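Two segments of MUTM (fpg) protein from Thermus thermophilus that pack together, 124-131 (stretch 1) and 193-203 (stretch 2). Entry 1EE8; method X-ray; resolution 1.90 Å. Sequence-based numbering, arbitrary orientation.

Stretch 1, residues 124-131: EPLSEAFA
Stretch 2, residues 193-203: ALREVLAEAVE

Residues 124-131 form an irregular segment folded into two successive type I turns, E124 to S127 and S127 to F130, and this knuckled loop lies against one flank of a helix that spans 193-203 and begins earlier in the chain. The helix is regular, with phi/psi near -63/-43 throughout. The two backbones approach most closely at L126 and R195, whose CA atoms are 6.2 Å apart, and together the segments bury 409 Å².

The loop takes its shape from backbone angles of -37/-43 at P125 and -95/33 at L126 in the first turn, then -68/-21 at E128 and -73/-24 at A129 in the second. S127 (-125/167) joins them. Its N makes a weak hydrogen bond to E124 O at 2.8 Å, its OG (chi1 p) donates to the same E124 O at 2.6 Å, and its own O accepts from F130 N at 3.2 Å. F130 continues at -79/99, and A131 (-112/148) occupies the N-cap position of a following helix.

The main protrusion of the loop is L126. Its CA-to-CB bond points away from the helix, yet the mt rotamer brings the end of the side chain back to it. L126 CD2 settles on the helix surface, 3.4 Å from R195 O, 3.8 Å from A199 N and 4.1 Å from L198 CB. This methyl lies close to the backbone, with L126 CD2 also 4.0 Å from A199 CB. The other methyl reaches farther along the helix, where L126 CD1 meets V202 CG2 (chi1 t) at 4.0 Å. Beside it P125, its ring in the C-gamma exo pucker, presents CB to L198 CD1 at a tight 3.4 Å. L198, also mt, points toward the loop and thus touches both P125 and L126.

The guanidinium of R195 fills the hollow of the loop. Its CA-to-CB bond runs sideways, but chi angles of m, t, p and 174° carry the guanidinium into the concave side of the two turns, where carbonyl oxygens gather. R195 NH2 donates a weak hydrogen bond to S127 O, 2.8 Å long with an angle of 117° at the hydrogen. P125 O lies 3.0 Å from R195 NE and 3.1 Å from R195 NH2. F130 O is 3.3 Å from R195 NH1, but the angle is too poor for a hydrogen bond. The loop thus wraps the arginine head with its main chain, and R195 has the largest area covered of any residue in the contact.

F130 closes this pocket. Its CA-to-CB bond points toward the helix, and chi1 t with chi2 -134° sets the ring so that its edge faces R195 NE, 3.7 Å from F130 CD1, while CD1 itself lies over one face of the guanidinium. At the far end of the ring, F130 CZ comes within 4.4 Å of L194 CD2, a looser apolar contact. L194, in the tp rotamer, points toward the loop one helical turn before L198.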

# COMPACT_ATOMS: atom_id res chain seq x y z
N GLU A 124 25.31 3.31 15.41
CA GLU A 124 25.55 4.50 14.61
C GLU A 124 26.87 5.13 15.08
O GLU A 124 26.98 5.61 16.21
CB GLU A 124 24.39 5.48 14.79
CG GLU A 124 23.87 6.11 13.49
CD GLU A 124 23.16 5.12 12.57
OE1 GLU A 124 22.26 5.55 11.82
OE2 GLU A 124 23.50 3.92 12.59
N PRO A 125 27.89 5.13 14.21
CA PRO A 125 29.24 5.67 14.45
C PRO A 125 29.33 6.94 15.28
O PRO A 125 30.21 7.05 16.15
CB PRO A 125 29.78 5.86 13.03
CG PRO A 125 29.18 4.71 12.30
CD PRO A 125 27.74 4.73 12.79
N LEU A 126 28.45 7.90 15.03
CA LEU A 126 28.48 9.15 15.78
C LEU A 126 27.52 9.15 16.97
O LEU A 126 26.96 10.19 17.32
CB LEU A 126 28.13 10.32 14.85
CG LEU A 126 29.08 10.51 13.67
CD1 LEU A 126 28.58 11.64 12.79
CD2 LEU A 126 30.49 10.79 14.18
N SER A 127 27.35 7.99 17.60
CA SER A 127 26.46 7.89 18.75
C SER A 127 27.18 7.32 19.96
O SER A 127 28.28 6.78 19.84
CB SER A 127 25.24 7.02 18.42
OG SER A 127 25.59 5.65 18.35
N GLU A 128 26.53 7.43 21.11
CA GLU A 128 27.07 6.93 22.37
C GLU A 128 27.11 5.41 22.32
O GLU A 128 27.86 4.77 23.06
CB GLU A 128 26.19 7.40 23.52
CG GLU A 128 26.03 8.92 23.59
CD GLU A 128 24.59 9.36 23.76
OE1 GLU A 128 24.36 10.59 23.85
OE2 GLU A 128 23.69 8.49 23.79
N ALA A 129 26.29 4.84 21.44
CA ALA A 129 26.20 3.39 21.29
C ALA A 129 27.43 2.79 20.59
O ALA A 129 27.72 1.60 20.76
CB ALA A 129 24.94 3.03 20.51
N PHE A 130 28.13 3.59 19.80
CA PHE A 130 29.32 3.10 19.12
C PHE A 130 30.44 3.11 20.17
O PHE A 130 31.03 4.17 20.44
CB PHE A 130 29.69 4.03 17.95
CG PHE A 130 30.84 3.53 17.12
CD1 PHE A 130 31.86 4.40 16.75
CD2 PHE A 130 30.91 2.21 16.72
CE1 PHE A 130 32.93 3.95 15.98
CE2 PHE A 130 31.97 1.75 15.95
CZ PHE A 130 32.99 2.62 15.58
N ALA A 131 30.72 1.94 20.74
CA ALA A 131 31.73 1.80 21.79
C ALA A 131 32.97 1.01 21.37
O ALA A 131 32.88 0.07 20.58
CB ALA A 131 31.11 1.16 23.02
N ALA A 193 39.80 8.03 14.68
CA ALA A 193 39.89 8.60 13.34
C ALA A 193 38.56 8.46 12.59
O ALA A 193 38.09 9.40 11.95
CB ALA A 193 41.00 7.91 12.56
N LEU A 194 37.96 7.28 12.68
CA LEU A 194 36.70 7.02 12.01
C LEU A 194 35.62 8.00 12.46
O LEU A 194 34.90 8.56 11.64
CB LEU A 194 36.25 5.58 12.31
CG LEU A 194 35.10 5.00 11.50
CD1 LEU A 194 35.35 5.21 10.01
CD2 LEU A 194 34.99 3.51 11.81
N ARG A 195 35.52 8.21 13.77
CA ARG A 195 34.52 9.11 14.32
C ARG A 195 34.77 10.58 13.95
O ARG A 195 33.82 11.32 13.68
CB ARG A 195 34.47 8.95 15.85
CG ARG A 195 34.35 7.48 16.29
CD ARG A 195 33.89 7.37 17.73
NE ARG A 195 32.53 7.86 17.87
CZ ARG A 195 31.81 7.79 18.99
NH1 ARG A 195 32.32 7.23 20.07
NH2 ARG A 195 30.57 8.25 19.00
N GLU A 196 36.03 10.99 13.93
CA GLU A 196 36.38 12.37 13.58
C GLU A 196 36.11 12.68 12.12
O GLU A 196 35.58 13.74 11.78
CB GLU A 196 37.86 12.64 13.84
CG GLU A 196 38.31 12.52 15.28
CD GLU A 196 39.79 12.81 15.42
OE1 GLU A 196 40.21 13.94 15.08
OE2 GLU A 196 40.54 11.91 15.85
N VAL A 197 36.51 11.76 11.24
CA VAL A 197 36.30 11.97 9.81
C VAL A 197 34.82 12.07 9.48
O VAL A 197 34.40 12.94 8.72
CB VAL A 197 36.94 10.83 8.97
CG1 VAL A 197 36.61 11.01 7.50
CG2 VAL A 197 38.45 10.84 9.16
N LEU A 198 34.02 11.20 10.07
CA LEU A 198 32.59 11.22 9.80
C LEU A 198 31.99 12.51 10.34
O LEU A 198 31.23 13.19 9.64
CB LEU A 198 31.91 10.01 10.44
CG LEU A 198 32.25 8.64 9.84
CD1 LEU A 198 31.52 7.54 10.63
CD2 LEU A 198 31.82 8.59 8.37
N ALA A 199 32.35 12.86 11.57
CA ALA A 199 31.85 14.08 12.20
C ALA A 199 32.25 15.28 11.35
O ALA A 199 31.45 16.19 11.13
CB ALA A 199 32.41 14.22 13.63
N GLU A 200 33.49 15.28 10.87
CA GLU A 200 33.97 16.37 10.03
C GLU A 200 33.23 16.40 8.68
O GLU A 200 32.81 17.46 8.22
CB GLU A 200 35.48 16.24 9.79
CG GLU A 200 36.33 16.65 11.00
CD GLU A 200 37.81 16.38 10.80
OE1 GLU A 200 38.30 16.52 9.66
OE2 GLU A 200 38.49 16.03 11.80
N ALA A 201 33.07 15.23 8.07
CA ALA A 201 32.38 15.13 6.79
C ALA A 201 30.96 15.67 6.91
O ALA A 201 30.46 16.33 6.00
CB ALA A 201 32.36 13.69 6.32
N VAL A 202 30.32 15.38 8.03
CA VAL A 202 28.96 15.87 8.26
C VAL A 202 28.98 17.39 8.35
O VAL A 202 28.15 18.07 7.74
CB VAL A 202 28.38 15.29 9.56
CG1 VAL A 202 27.07 15.99 9.91
CG2 VAL A 202 28.15 13.79 9.41
N GLU A 203 29.93 17.93 9.10
CA GLU A 203 30.06 19.37 9.27
C GLU A 203 30.17 20.08 7.92
O GLU A 203 29.54 21.12 7.70
CB GLU A 203 31.29 19.70 10.12
CG GLU A 203 31.42 21.15 10.53
CD GLU A 203 32.76 21.46 11.18
OE1 GLU A 203 33.17 20.72 12.10
OE2 GLU A 203 33.42 22.44 10.76